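PDB 6VXC: trans-4-hydroxy-L-proline dehydratase from Clostridioides difficile 70-100-2010, which dehydrates trans-4-hydroxy-L-proline to (S)-1-pyrroline-5-carboxylate as a glycyl radical enzyme in the anaerobic breakdown of hydroxyproline. Local coordinates for residues A[709-714]-A[746-751]. Sequence-based numbering, arbitrary orientation.
Sequences SCAKMD and RAYFNM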
loop_
_atom_site.group_PDB
_atom_site.type_symbol
_atom_site.label_atom_id
_atom_site.label_comp_id
_atom_site.label_asym_id
_atom_site.label_seq_id
_atom_site.Cartn_x
_atom_site.Cartn_y
_atom_site.Cartn_z
ATOM N N SER A 709 5.512 25.089 2.875
ATOM C CA SER A 709 4.179 25.011 2.278
ATOM C C SER A 709 3.438 23.745 2.730
ATOM O O SER A 709 2.280 23.804 3.152
ATOM C CB SER A 709 4.291 25.039 0.748
ATOM O OG SER A 709 4.574 26.319 0.219
ATOM N N CYS A 710 4.105 22.590 2.656
ATOM C CA CYS A 710 3.458 21.329 3.016
ATOM C C CYS A 710 3.055 21.286 4.487
ATOM O O CYS A 710 2.081 20.616 4.841
ATOM C CB CYS A 710 4.391 20.151 2.698
ATOM S SG CYS A 710 4.660 19.893 0.945
ATOM N N ALA A 711 3.802 21.963 5.355
ATOM C CA ALA A 711 3.468 21.950 6.774
ATOM C C ALA A 711 2.202 22.740 7.094
ATOM O O ALA A 711 1.639 22.563 8.181
ATOM C CB ALA A 711 4.639 22.492 7.590
ATOM N N LYS A 712 1.725 23.580 6.168
ATOM C CA LYS A 712 0.503 24.347 6.378
ATOM C C LYS A 712 -0.747 23.488 6.229
ATOM O O LYS A 712 -1.834 23.922 6.620
ATOM C CB LYS A 712 0.463 25.537 5.412
ATOM C CG LYS A 712 1.601 26.535 5.632
ATOM C CD LYS A 712 1.643 27.596 4.530
ATOM C CE LYS A 712 2.911 28.450 4.629
ATOM N NZ LYS A 712 2.937 29.459 3.526
ATOM N N MET A 713 -0.603 22.297 5.661
ATOM C CA MET A 713 -1.628 21.270 5.699
ATOM C C MET A 713 -1.610 20.602 7.075
ATOM O O MET A 713 -0.544 20.327 7.628
ATOM C CB MET A 713 -1.357 20.256 4.584
ATOM C CG MET A 713 -2.361 19.149 4.421
ATOM S SD MET A 713 -1.883 17.980 3.135
ATOM C CE MET A 713 -2.327 18.923 1.678
ATOM N N ASP A 714 -2.796 20.350 7.637
ATOM C CA ASP A 714 -2.860 19.797 8.993
ATOM C C ASP A 714 -2.736 18.277 8.910
ATOM O O ASP A 714 -3.723 17.546 8.841
ATOM C CB ASP A 714 -4.137 20.224 9.712
ATOM C CG ASP A 714 -4.039 20.010 11.223
ATOM O OD1 ASP A 714 -3.027 19.426 11.666
ATOM O OD2 ASP A 714 -4.942 20.437 11.965
ATOM N N ARG A 746 14.364 16.679 9.811
ATOM C CA ARG A 746 14.077 17.205 11.149
ATOM C C ARG A 746 13.265 18.494 11.089
ATOM O O ARG A 746 12.384 18.721 11.927
ATOM C CB ARG A 746 15.379 17.474 11.924
ATOM C CG ARG A 746 16.202 16.274 12.325
ATOM C CD ARG A 746 15.780 15.698 13.639
ATOM N NE ARG A 746 16.772 14.760 14.145
ATOM C CZ ARG A 746 16.466 13.738 14.936
ATOM N NH1 ARG A 746 15.202 13.543 15.293
ATOM N NH2 ARG A 746 17.401 12.893 15.337
ATOM N N ALA A 747 13.607 19.384 10.160
ATOM C CA ALA A 747 12.878 20.638 10.055
ATOM C C ALA A 747 11.424 20.373 9.699
ATOM O O ALA A 747 10.508 20.860 10.368
ATOM C CB ALA A 747 13.528 21.547 9.010
ATOM N N TYR A 748 11.199 19.551 8.679
ATOM C CA TYR A 748 9.834 19.239 8.280
ATOM C C TYR A 748 9.076 18.604 9.434
ATOM O O TYR A 748 7.960 19.014 9.756
ATOM C CB TYR A 748 9.845 18.304 7.067
ATOM C CG TYR A 748 8.472 18.049 6.456
ATOM C CD1 TYR A 748 7.543 19.084 6.308
ATOM C CD2 TYR A 748 8.119 16.780 5.999
ATOM C CE1 TYR A 748 6.297 18.850 5.733
ATOM C CE2 TYR A 748 6.875 16.535 5.426
ATOM C CZ TYR A 748 5.966 17.570 5.295
ATOM O OH TYR A 748 4.722 17.335 4.733
ATOM N N PHE A 749 9.702 17.636 10.107
ATOM C CA PHE A 749 9.007 16.916 11.169
ATOM C C PHE A 749 8.813 17.800 12.394
ATOM O O PHE A 749 7.827 17.643 13.129
ATOM C CB PHE A 749 9.757 15.627 11.526
ATOM C CG PHE A 749 9.695 14.553 10.454
ATOM C CD1 PHE A 749 8.997 14.757 9.273
ATOM C CD2 PHE A 749 10.336 13.337 10.646
ATOM C CE1 PHE A 749 8.939 13.769 8.292
ATOM C CE2 PHE A 749 10.293 12.343 9.677
ATOM C CZ PHE A 749 9.593 12.559 8.498
ATOM N N ASN A 750 9.710 18.762 12.610
ATOM C CA ASN A 750 9.495 19.682 13.707
ATOM C C ASN A 750 8.266 20.548 13.478
ATOM O O ASN A 750 7.705 21.055 14.447
ATOM C CB ASN A 750 10.724 20.581 13.920
ATOM C CG ASN A 750 10.801 21.104 15.336
ATOM O OD1 ASN A 750 10.963 20.327 16.275
ATOM N ND2 ASN A 750 10.635 22.401 15.508
ATOM N N MET A 751 7.845 20.731 12.226
ATOM C CA MET A 751 6.595 21.409 11.898
ATOM C C MET A 751 5.419 20.446 11.762
ATOM O O MET A 751 4.361 20.851 11.262
ATOM C CB MET A 751 6.750 22.212 10.607
ATOM C CG MET A 751 7.791 23.307 10.671
ATOM S SD MET A 751 7.916 24.277 9.163
ATOM C CE MET A 751 8.613 23.141 7.985
HETATM O O HOH W 1 2.115 20.354 9.879
#
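Ala711 and Met751 bring the backbones closest, with their CA atoms 6.0 Å apart. Segment 709-714 lies on helix 703-711. At Met751 the chain turns out of helix 734-750. One water joins the two backbones here: it is hydrogen-bonded to Ala711 O (2.8 Å) and Met751 O (2.7 Å), bridging two carbonyls that could not bond each other. The side-chain contact is apolar. Ala711 CB meets Met751 CB at 3.7 Å. Met751 SD lies 4.0 Å from Ala711 CB, and the bend at chi3 (-69°) folds Met751 CE back to the same distance from that methyl, which is thus touched at three points. Beside this pair lies the Tyr748 ring. Its CG is anti to the backbone N (chi1 -173°), and the phenol reaches across to Cys710. There Tyr748 OH comes within 3.5 Å of Cys710 CB, and Tyr748 CE1 within 3.8 Å of the same carbon, which approaches the ring obliquely. Ala711 N sits at the ring edge, near its plane. The contact thus joins the C-terminal parts of two helices within the glycine radical region, away from the probable catalytic residues and the radical glycine. Ile707, earlier on helix 703-711, also packs on Tyr748 and Met751. Ile692 touches Cys710 and Tyr748, while Arg746 and Phe749 carry helix 734-750 onto Ile401 of strand 396-401.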